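Local structure of hemoglobin subunit beta (Isurus oxyrinchus, 3MKB) at residues E29-F32 with W37-A40; L95-F100 with K122-V127; E103-H106 with A111-P114. The protein probably carries oxygen in shark blood, binding it reversibly at a haem as the beta subunit of a four-chain haemoglobin. All coordinates share one frame; numbering follows the deposited sequence.

Contact 1. Residues E29-F32 with W37-A40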
ATOM      1  N   GLU B  29       1.209   9.220 -20.606  1.00 33.28           N
ATOM      2  CA  GLU B  29       2.229  10.285 -20.598  1.00 35.06           C
ATOM      3  C   GLU B  29       2.411  10.838 -19.190  1.00 34.36           C
ATOM      4  O   GLU B  29       3.551  11.028 -18.700  1.00 35.02           O
ATOM      5  CB  GLU B  29       1.881  11.412 -21.614  1.00 33.87           C
ATOM      6  CG  GLU B  29       2.113  10.956 -23.075  1.00 37.50           C
ATOM      7  CD  GLU B  29       1.540  11.917 -24.145  1.00 38.60           C
ATOM      8  OE1 GLU B  29       0.704  12.816 -23.820  1.00 40.18           O
ATOM      9  OE2 GLU B  29       1.906  11.709 -25.321  1.00 42.01           O
ATOM     10  N   ARG B  30       1.285  11.059 -18.521  1.00 32.70           N
ATOM     11  CA  ARG B  30       1.296  11.485 -17.154  1.00 31.41           C
ATOM     12  C   ARG B  30       1.976  10.508 -16.239  1.00 32.63           C
ATOM     13  O   ARG B  30       2.807  10.900 -15.381  1.00 32.67           O
ATOM     14  CB  ARG B  30      -0.147  11.738 -16.667  1.00 32.04           C
ATOM     15  CG  ARG B  30      -0.265  12.222 -15.190  1.00 28.60           C
ATOM     16  CD  ARG B  30      -1.786  12.547 -14.862  1.00 31.20           C
ATOM     17  NE  ARG B  30      -2.297  13.556 -15.782  1.00 30.01           N
ATOM     18  CZ  ARG B  30      -2.193  14.874 -15.582  1.00 32.39           C
ATOM     19  NH1 ARG B  30      -1.611  15.339 -14.478  1.00 35.28           N
ATOM     20  NH2 ARG B  30      -2.670  15.728 -16.487  1.00 30.17           N
ATOM     21  N   MET B  31       1.616   9.233 -16.389  1.00 32.09           N
ATOM     22  CA  MET B  31       2.168   8.179 -15.525  1.00 32.23           C
ATOM     23  C   MET B  31       3.694   8.156 -15.672  1.00 32.30           C
ATOM     24  O   MET B  31       4.400   8.019 -14.696  1.00 30.79           O
ATOM     25  CB  MET B  31       1.580   6.827 -15.892  1.00 31.47           C
ATOM     26  CG  MET B  31       2.116   5.649 -15.040  1.00 31.22           C
ATOM     27  SD  MET B  31       1.697   4.076 -15.819  1.00 32.91           S
ATOM     28  CE  MET B  31       2.617   4.196 -17.365  1.00 38.28           C
ATOM     29  N   PHE B  32       4.193   8.374 -16.881  1.00 32.33           N
ATOM     30  CA  PHE B  32       5.666   8.478 -17.082  1.00 33.86           C
ATOM     31  C   PHE B  32       6.379   9.594 -16.347  1.00 34.04           C
ATOM     32  O   PHE B  32       7.581   9.462 -16.061  1.00 36.25           O
ATOM     33  CB  PHE B  32       6.010   8.624 -18.570  1.00 32.42           C
ATOM     34  CG  PHE B  32       5.635   7.444 -19.388  1.00 32.34           C
ATOM     35  CD1 PHE B  32       5.515   6.219 -18.826  1.00 34.18           C
ATOM     36  CD2 PHE B  32       5.461   7.563 -20.757  1.00 35.14           C
ATOM     37  CE1 PHE B  32       5.148   5.104 -19.633  1.00 34.21           C
ATOM     38  CE2 PHE B  32       5.114   6.495 -21.530  1.00 31.05           C
ATOM     39  CZ  PHE B  32       4.970   5.277 -20.992  1.00 33.18           C
ATOM     40  N   TRP B  37       9.551   5.310 -13.127  1.00 38.27           N
ATOM     41  CA  TRP B  37      10.055   3.972 -13.166  1.00 37.67           C
ATOM     42  C   TRP B  37       9.166   3.162 -14.066  1.00 38.21           C
ATOM     43  O   TRP B  37       9.599   2.138 -14.572  1.00 39.01           O
ATOM     44  CB  TRP B  37      10.165   3.373 -11.746  1.00 36.70           C
ATOM     45  CG  TRP B  37       8.849   3.291 -10.999  1.00 35.76           C
ATOM     46  CD1 TRP B  37       7.966   2.299 -11.064  1.00 34.21           C
ATOM     47  CD2 TRP B  37       8.308   4.268 -10.119  1.00 35.46           C
ATOM     48  NE1 TRP B  37       6.905   2.551 -10.256  1.00 38.20           N
ATOM     49  CE2 TRP B  37       7.097   3.768  -9.650  1.00 35.14           C
ATOM     50  CE3 TRP B  37       8.750   5.516  -9.655  1.00 38.21           C
ATOM     51  CZ2 TRP B  37       6.292   4.467  -8.791  1.00 32.48           C
ATOM     52  CZ3 TRP B  37       7.965   6.209  -8.746  1.00 35.27           C
ATOM     53  CH2 TRP B  37       6.751   5.670  -8.318  1.00 35.67           C
ATOM     54  N   THR B  38       7.944   3.643 -14.314  1.00 38.29           N
ATOM     55  CA  THR B  38       6.994   2.928 -15.197  1.00 39.92           C
ATOM     56  C   THR B  38       7.347   3.008 -16.685  1.00 41.26           C
ATOM     57  O   THR B  38       6.807   2.249 -17.482  1.00 42.41           O
ATOM     58  CB  THR B  38       5.581   3.462 -15.069  1.00 38.81           C
ATOM     59  OG1 THR B  38       5.566   4.848 -15.445  1.00 38.16           O
ATOM     60  CG2 THR B  38       5.095   3.308 -13.640  1.00 36.98           C
ATOM     61  N   ASN B  39       8.233   3.929 -17.056  1.00 43.13           N
ATOM     62  CA  ASN B  39       8.714   3.986 -18.444  1.00 44.84           C
ATOM     63  C   ASN B  39       9.668   2.838 -18.816  1.00 44.77           C
ATOM     64  O   ASN B  39       9.994   2.666 -19.990  1.00 45.47           O
ATOM     65  CB  ASN B  39       9.285   5.385 -18.813  1.00 46.11           C
ATOM     66  CG  ASN B  39       9.146   5.725 -20.349  1.00 49.00           C
ATOM     67  OD1 ASN B  39       9.073   6.893 -20.731  1.00 52.93           O
ATOM     68  ND2 ASN B  39       9.127   4.709 -21.199  1.00 52.07           N
ATOM     69  N   ALA B  40      10.061   2.023 -17.838  1.00 44.05           N
ATOM     70  CA  ALA B  40      11.075   0.979 -18.031  1.00 44.28           C
ATOM     71  C   ALA B  40      10.637  -0.051 -19.022  1.00 44.68           C
ATOM     72  O   ALA B  40      11.457  -0.674 -19.655  1.00 45.98           O
ATOM     73  CB  ALA B  40      11.417   0.295 -16.710  1.00 44.48           C
TER
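Thr38 OG1 is the polar atom on which this contact turns: its hydrogen bond goes to the carbonyl of Phe35, while Met31 and the ring of Phe32 close around it from the helix. In globin terms this is the end of the B helix meeting the short 3-10 C helix, a tight corner beside the haem, and Thr38 belongs to the haem pocket. The hydroxyl lies between the backbone N and the carbonyl carbon of its own residue (chi1 61°), a rotamer that turns it toward the helix. There Met31 O stands 3.5 Å from Thr38 OG1, without a hydrogen bond between them. The thioether chain of Met31 is bent at chi3 and curls beside the threonine, CE reaching to 3.8 Å from Thr38 CB.

Phe32 uses two sides of its ring. Its edge meets the hydroxyl in the ring plane, with CD1 3.6 Å from Thr38 OG1. Over one face the amide of Asn39 is stacked, the two planes only 14° apart. Asn39 CG stands anti to the backbone N (chi1 -152°), which carries the amide across that face. Asn39 OD1 lies over the rim rather than the centre of that face, 3.7 Å from both CG and CD2 of Phe32.

Contact 2. Residues L95-F100 with K122-V127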
ATOM      1  N   LEU B  95      -0.998   2.632 -11.068  1.00 31.32           N
ATOM      2  CA  LEU B  95      -0.363   3.902 -11.438  1.00 31.26           C
ATOM      3  C   LEU B  95      -0.917   4.363 -12.790  1.00 30.71           C
ATOM      4  O   LEU B  95      -1.121   5.531 -13.015  1.00 30.83           O
ATOM      5  CB  LEU B  95       1.153   3.725 -11.497  1.00 31.83           C
ATOM      6  CG  LEU B  95       1.732   3.203 -10.182  1.00 32.45           C
ATOM      7  CD1 LEU B  95       3.320   3.045 -10.260  1.00 32.82           C
ATOM      8  CD2 LEU B  95       1.342   4.151  -9.068  1.00 32.28           C
ATOM      9  N   LEU B  96      -1.154   3.422 -13.685  1.00 20.00           N
ATOM     10  CA  LEU B  96      -1.832   3.707 -14.929  1.00 20.00           C
ATOM     11  C   LEU B  96      -3.271   4.118 -14.714  1.00 20.00           C
ATOM     12  O   LEU B  96      -3.675   5.132 -15.172  1.00 29.41           O
ATOM     13  CB  LEU B  96      -1.779   2.524 -15.884  1.00 20.00           C
ATOM     14  CG  LEU B  96      -2.433   2.806 -17.229  1.00 20.00           C
ATOM     15  CD1 LEU B  96      -1.848   4.047 -17.859  1.00 20.00           C
ATOM     16  CD2 LEU B  96      -2.303   1.621 -18.170  1.00 20.00           C
ATOM     17  N   THR B  97      -4.039   3.300 -14.012  1.00 31.04           N
ATOM     18  CA  THR B  97      -5.463   3.597 -13.828  1.00 31.33           C
ATOM     19  C   THR B  97      -5.657   4.865 -12.996  1.00 31.03           C
ATOM     20  O   THR B  97      -6.528   5.614 -13.268  1.00 30.63           O
ATOM     21  CB  THR B  97      -6.229   2.428 -13.242  1.00 31.17           C
ATOM     22  OG1 THR B  97      -5.722   2.129 -11.930  1.00 32.81           O
ATOM     23  CG2 THR B  97      -6.151   1.173 -14.175  1.00 34.36           C
ATOM     24  N   ASP B  98      -4.814   5.121 -12.005  1.00 32.13           N
ATOM     25  CA  ASP B  98      -4.914   6.396 -11.225  1.00 30.20           C
ATOM     26  C   ASP B  98      -4.667   7.618 -12.124  1.00 30.39           C
ATOM     27  O   ASP B  98      -5.266   8.673 -11.937  1.00 30.84           O
ATOM     28  CB  ASP B  98      -3.945   6.418 -10.021  1.00 30.52           C
ATOM     29  CG  ASP B  98      -4.396   5.486  -8.882  1.00 29.04           C
ATOM     30  OD1 ASP B  98      -5.610   5.127  -8.796  1.00 28.42           O
ATOM     31  OD2 ASP B  98      -3.529   5.076  -8.084  1.00 30.35           O
ATOM     32  N   SER B  99      -3.790   7.480 -13.107  1.00 29.10           N
ATOM     33  CA  SER B  99      -3.551   8.572 -14.039  1.00 28.23           C
ATOM     34  C   SER B  99      -4.745   8.780 -14.943  1.00 26.43           C
ATOM     35  O   SER B  99      -4.996   9.859 -15.350  1.00 24.90           O
ATOM     36  CB  SER B  99      -2.338   8.266 -14.920  1.00 28.59           C
ATOM     37  OG  SER B  99      -1.210   7.965 -14.142  1.00 29.04           O
ATOM     38  N   PHE B 100      -5.449   7.699 -15.265  1.00 28.46           N
ATOM     39  CA  PHE B 100      -6.636   7.744 -16.058  1.00 28.05           C
ATOM     40  C   PHE B 100      -7.662   8.532 -15.306  1.00 26.71           C
ATOM     41  O   PHE B 100      -8.388   9.331 -15.886  1.00 27.35           O
ATOM     42  CB  PHE B 100      -7.220   6.331 -16.254  1.00 29.47           C
ATOM     43  CG  PHE B 100      -6.978   5.779 -17.604  1.00 32.64           C
ATOM     44  CD1 PHE B 100      -7.880   6.026 -18.621  1.00 33.64           C
ATOM     45  CD2 PHE B 100      -5.816   5.025 -17.863  1.00 34.72           C
ATOM     46  CE1 PHE B 100      -7.674   5.547 -19.911  1.00 31.79           C
ATOM     47  CE2 PHE B 100      -5.589   4.504 -19.144  1.00 37.32           C
ATOM     48  CZ  PHE B 100      -6.524   4.767 -20.180  1.00 37.51           C
ATOM     49  N   LYS B 122     -13.939   2.055  -8.480  1.00 27.43           N
ATOM     50  CA  LYS B 122     -14.486   0.690  -8.475  1.00 28.30           C
ATOM     51  C   LYS B 122     -14.215   0.017  -9.853  1.00 27.88           C
ATOM     52  O   LYS B 122     -13.704  -1.090  -9.907  1.00 29.13           O
ATOM     53  CB  LYS B 122     -15.985   0.719  -8.176  1.00 27.04           C
ATOM     54  CG  LYS B 122     -16.593  -0.665  -8.058  1.00 31.25           C
ATOM     55  CD  LYS B 122     -18.151  -0.547  -8.008  1.00 28.74           C
ATOM     56  CE  LYS B 122     -18.781  -1.884  -7.763  1.00 31.33           C
ATOM     57  NZ  LYS B 122     -20.260  -1.639  -7.501  1.00 30.57           N
ATOM     58  N   PHE B 123     -14.579   0.688 -10.928  1.00 27.32           N
ATOM     59  CA  PHE B 123     -14.297   0.143 -12.252  1.00 29.13           C
ATOM     60  C   PHE B 123     -12.818  -0.328 -12.415  1.00 27.53           C
ATOM     61  O   PHE B 123     -12.550  -1.452 -12.752  1.00 25.78           O
ATOM     62  CB  PHE B 123     -14.640   1.158 -13.349  1.00 28.71           C
ATOM     63  CG  PHE B 123     -14.302   0.654 -14.729  1.00 30.15           C
ATOM     64  CD1 PHE B 123     -14.927  -0.494 -15.231  1.00 29.06           C
ATOM     65  CD2 PHE B 123     -13.331   1.311 -15.492  1.00 25.06           C
ATOM     66  CE1 PHE B 123     -14.578  -0.991 -16.526  1.00 28.98           C
ATOM     67  CE2 PHE B 123     -12.979   0.877 -16.767  1.00 28.96           C
ATOM     68  CZ  PHE B 123     -13.606  -0.284 -17.299  1.00 32.50           C
ATOM     69  N   PHE B 124     -11.882   0.560 -12.124  1.00 26.46           N
ATOM     70  CA  PHE B 124     -10.481   0.251 -12.261  1.00 27.51           C
ATOM     71  C   PHE B 124      -9.915  -0.863 -11.367  1.00 29.08           C
ATOM     72  O   PHE B 124      -9.002  -1.585 -11.760  1.00 29.72           O
ATOM     73  CB  PHE B 124      -9.668   1.535 -12.204  1.00 26.29           C
ATOM     74  CG  PHE B 124      -9.794   2.397 -13.453  1.00 27.09           C
ATOM     75  CD1 PHE B 124     -10.204   3.723 -13.352  1.00 25.24           C
ATOM     76  CD2 PHE B 124      -9.505   1.892 -14.742  1.00 31.67           C
ATOM     77  CE1 PHE B 124     -10.301   4.575 -14.472  1.00 24.32           C
ATOM     78  CE2 PHE B 124      -9.644   2.767 -15.911  1.00 26.00           C
ATOM     79  CZ  PHE B 124     -10.040   4.063 -15.766  1.00 24.31           C
ATOM     80  N   GLN B 125     -10.455  -1.005 -10.171  1.00 31.01           N
ATOM     81  CA  GLN B 125     -10.023  -2.081  -9.283  1.00 31.42           C
ATOM     82  C   GLN B 125     -10.495  -3.443  -9.849  1.00 31.58           C
ATOM     83  O   GLN B 125      -9.778  -4.399  -9.790  1.00 31.95           O
ATOM     84  CB  GLN B 125     -10.558  -1.868  -7.879  1.00 31.90           C
ATOM     85  CG  GLN B 125      -9.856  -2.781  -6.810  1.00 35.70           C
ATOM     86  CD  GLN B 125      -8.320  -2.570  -6.755  1.00 42.61           C
ATOM     87  OE1 GLN B 125      -7.846  -1.433  -6.563  1.00 43.48           O
ATOM     88  NE2 GLN B 125      -7.547  -3.659  -6.954  1.00 40.65           N
ATOM     89  N   VAL B 126     -11.697  -3.498 -10.405  1.00 30.86           N
ATOM     90  CA  VAL B 126     -12.146  -4.691 -11.121  1.00 30.73           C
ATOM     91  C   VAL B 126     -11.194  -4.983 -12.278  1.00 30.47           C
ATOM     92  O   VAL B 126     -10.777  -6.118 -12.479  1.00 30.95           O
ATOM     93  CB  VAL B 126     -13.593  -4.530 -11.642  1.00 31.27           C
ATOM     94  CG1 VAL B 126     -14.008  -5.700 -12.501  1.00 32.41           C
ATOM     95  CG2 VAL B 126     -14.530  -4.449 -10.516  1.00 32.54           C
ATOM     96  N   VAL B 127     -10.846  -3.964 -13.048  1.00 30.57           N
ATOM     97  CA  VAL B 127      -9.839  -4.121 -14.108  1.00 30.53           C
ATOM     98  C   VAL B 127      -8.469  -4.536 -13.534  1.00 30.92           C
ATOM     99  O   VAL B 127      -7.834  -5.456 -14.056  1.00 30.63           O
ATOM    100  CB  VAL B 127      -9.724  -2.854 -14.990  1.00 31.13           C
ATOM    101  CG1 VAL B 127      -8.547  -2.940 -16.015  1.00 27.21           C
ATOM    102  CG2 VAL B 127     -11.058  -2.592 -15.688  1.00 32.59           C
TER
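Phe124 lays its ring against Thr97 and Phe100, joining two long helices of the globin fold, the G helix (93-108) and the H helix (114-132), in the buried interior near the haem. The contact illustrates how one aromatic side chain can serve two residues a helical turn apart. With CG anti to its carbonyl carbon (chi1 -73°), the Phe124 ring leans toward the partner helix, its inner end against Thr97 and its far end against Phe100.

The side chains of Thr97 and Phe124 lie alongside each other, each pointing to the other's helix. The methyl of Thr97 is anti to the carbonyl carbon and presses on the near part of the ring, CG2 lying 3.5 Å from Phe124 CD2. Thr97 CB follows at 3.6 Å from Phe124 CG. In this rotamer the hydroxyl OG1 keeps a weak hydrogen bond to His94 O, one turn back in its own helix, so the apolar branch does most of the packing. Thr97 O sits over one face of the Phe124 ring, offset toward its rim, and Phe123 CD2 covers the opposite face.

Phe100 adopts an unusual chi1 of -105°. Its CB points to the H helix, but the ring then swings away, toward Leu61 and Ala27. The two phenylalanine rings are inclined to each other, with centroids 5.7 Å apart and planes at 47°. Because the Phe100 ring leads away, the closest approach comes from the root of its side chain, CB lying 3.7 Å from Phe124 CZ.

Contact 3. Residues E103-H106 with A111-P114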
ATOM      1  N   GLU B 103      -7.125  11.979 -15.560  1.00 26.18           N
ATOM      2  CA  GLU B 103      -7.483  12.516 -16.875  1.00 26.73           C
ATOM      3  C   GLU B 103      -9.009  12.633 -17.010  1.00 27.01           C
ATOM      4  O   GLU B 103      -9.503  13.559 -17.601  1.00 28.13           O
ATOM      5  CB  GLU B 103      -6.885  11.723 -18.026  1.00 26.33           C
ATOM      6  CG  GLU B 103      -5.362  11.936 -18.245  1.00 29.11           C
ATOM      7  CD  GLU B 103      -4.971  13.392 -18.427  1.00 29.84           C
ATOM      8  OE1 GLU B 103      -3.781  13.698 -18.111  1.00 30.08           O
ATOM      9  OE2 GLU B 103      -5.801  14.208 -18.930  1.00 27.85           O
ATOM     10  N   LEU B 104      -9.726  11.676 -16.452  1.00 25.47           N
ATOM     11  CA  LEU B 104     -11.215  11.827 -16.336  1.00 26.19           C
ATOM     12  C   LEU B 104     -11.677  13.054 -15.500  1.00 26.08           C
ATOM     13  O   LEU B 104     -12.672  13.656 -15.821  1.00 26.96           O
ATOM     14  CB  LEU B 104     -11.793  10.529 -15.773  1.00 25.76           C
ATOM     15  CG  LEU B 104     -11.699   9.309 -16.723  1.00 26.40           C
ATOM     16  CD1 LEU B 104     -11.882   7.980 -15.908  1.00 27.87           C
ATOM     17  CD2 LEU B 104     -12.728   9.422 -17.944  1.00 29.12           C
ATOM     18  N   ALA B 105     -10.969  13.366 -14.416  1.00 24.89           N
ATOM     19  CA  ALA B 105     -11.168  14.597 -13.631  1.00 26.15           C
ATOM     20  C   ALA B 105     -10.990  15.873 -14.488  1.00 26.56           C
ATOM     21  O   ALA B 105     -11.791  16.811 -14.450  1.00 28.72           O
ATOM     22  CB  ALA B 105     -10.201  14.592 -12.393  1.00 23.93           C
ATOM     23  N   HIS B 106      -9.935  15.891 -15.281  1.00 27.77           N
ATOM     24  CA  HIS B 106      -9.593  17.000 -16.163  1.00 28.92           C
ATOM     25  C   HIS B 106     -10.683  17.170 -17.246  1.00 28.92           C
ATOM     26  O   HIS B 106     -10.967  18.274 -17.682  1.00 29.93           O
ATOM     27  CB  HIS B 106      -8.158  16.781 -16.759  1.00 29.66           C
ATOM     28  CG  HIS B 106      -7.167  17.850 -16.339  1.00 35.08           C
ATOM     29  ND1 HIS B 106      -6.060  18.197 -17.085  1.00 36.51           N
ATOM     30  CD2 HIS B 106      -7.225  18.744 -15.328  1.00 37.17           C
ATOM     31  CE1 HIS B 106      -5.432  19.190 -16.493  1.00 42.88           C
ATOM     32  NE2 HIS B 106      -6.121  19.539 -15.416  1.00 42.24           N
ATOM     33  N   ALA B 111     -18.238  17.661 -12.659  1.00 29.29           N
ATOM     34  CA  ALA B 111     -19.114  16.483 -12.831  1.00 27.34           C
ATOM     35  C   ALA B 111     -18.421  15.277 -12.227  1.00 28.56           C
ATOM     36  O   ALA B 111     -19.083  14.277 -11.844  1.00 27.96           O
ATOM     37  CB  ALA B 111     -19.383  16.263 -14.325  1.00 27.43           C
ATOM     38  N   PHE B 112     -17.057  15.310 -12.181  1.00 27.53           N
ATOM     39  CA  PHE B 112     -16.289  14.290 -11.503  1.00 25.71           C
ATOM     40  C   PHE B 112     -16.440  14.422  -9.966  1.00 26.15           C
ATOM     41  O   PHE B 112     -15.467  14.639  -9.255  1.00 25.36           O
ATOM     42  CB  PHE B 112     -14.790  14.296 -11.945  1.00 25.60           C
ATOM     43  CG  PHE B 112     -14.106  12.957 -11.847  1.00 27.07           C
ATOM     44  CD1 PHE B 112     -14.393  11.958 -12.765  1.00 26.33           C
ATOM     45  CD2 PHE B 112     -13.096  12.728 -10.894  1.00 27.54           C
ATOM     46  CE1 PHE B 112     -13.747  10.726 -12.736  1.00 28.09           C
ATOM     47  CE2 PHE B 112     -12.436  11.542 -10.844  1.00 26.87           C
ATOM     48  CZ  PHE B 112     -12.761  10.505 -11.775  1.00 27.88           C
ATOM     49  N   THR B 113     -17.662  14.323  -9.464  1.00 26.34           N
ATOM     50  CA  THR B 113     -17.925  14.353  -8.002  1.00 25.71           C
ATOM     51  C   THR B 113     -17.202  13.237  -7.224  1.00 24.57           C
ATOM     52  O   THR B 113     -16.772  12.228  -7.805  1.00 27.10           O
ATOM     53  CB  THR B 113     -19.451  14.213  -7.692  1.00 26.20           C
ATOM     54  OG1 THR B 113     -19.879  12.947  -8.174  1.00 25.87           O
ATOM     55  CG2 THR B 113     -20.249  15.339  -8.305  1.00 25.84           C
ATOM     56  N   PRO B 114     -17.081  13.364  -5.883  1.00 25.20           N
ATOM     57  CA  PRO B 114     -16.447  12.263  -5.162  1.00 24.63           C
ATOM     58  C   PRO B 114     -17.185  10.970  -5.432  1.00 26.04           C
ATOM     59  O   PRO B 114     -16.626   9.870  -5.484  1.00 25.32           O
ATOM     60  CB  PRO B 114     -16.595  12.682  -3.678  1.00 26.04           C
ATOM     61  CG  PRO B 114     -16.533  14.194  -3.726  1.00 23.65           C
ATOM     62  CD  PRO B 114     -17.469  14.456  -4.950  1.00 27.52           C
TER
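Apolar packing carries the contact of Phe112 with Leu104 and Ala105, and no hydrogen bond crosses between the two segments. The Phe112 ring lies flat against the helix, one face turned to the backbone: Ala105 N is over its centre and Leu104 C nearer the rim. Side-chain carbons add to this at two places on the ring. Leu104 CB approaches Phe112 CE1 at 3.6 Å, and Ala105 CB lies 3.8 Å from Phe112 CD2. The ring reaches the helix because its CG is anti to the backbone N (chi1 -152°), and the ring of Phe117, on helix 114-132, meets it at a shallow angle.

Polar interactions belong to the turn itself. Phe112 is the centre of an inverse gamma turn, closed by a weak 2.8 Å hydrogen bond from Thr113 N to Ala111 O. Its own carbonyl oxygen accepts a hydrogen bond from Arg31 of a neighbouring alpha subunit, whose Val107 also packs on Phe112. Thr113 then starts the next helix as its N-cap, OG1 accepting from the backbone N of Val116. This is the GH corner of the globin fold; here Phe112 packs on the last turns of the G helix and Thr113 caps the H helix, at an interface with an alpha subunit.

Overall arrangement
Contacts 2 and 3 share helix 93-108, and their centres lie about 13 Å apart; contact 3 shapes the turn through which the chain passes on its way from one helix of contact 2 to the other. Leu104 touches Phe124, joining the two. Contact 1 comes earlier in the chain, on helix 20-34 and the loop after it, with its centre about 15 Å from that of contact 2 and 22 Å from that of contact 3. It still meets the same long helix: Met31 packs on Leu96 and Ser99, and Arg30 forms a salt bridge with Glu103. Helix 93-108 thus runs from the haem surroundings at contacts 1 and 2 to the turn at contact 3, and both contact 1 and contact 3 also reach alpha subunits.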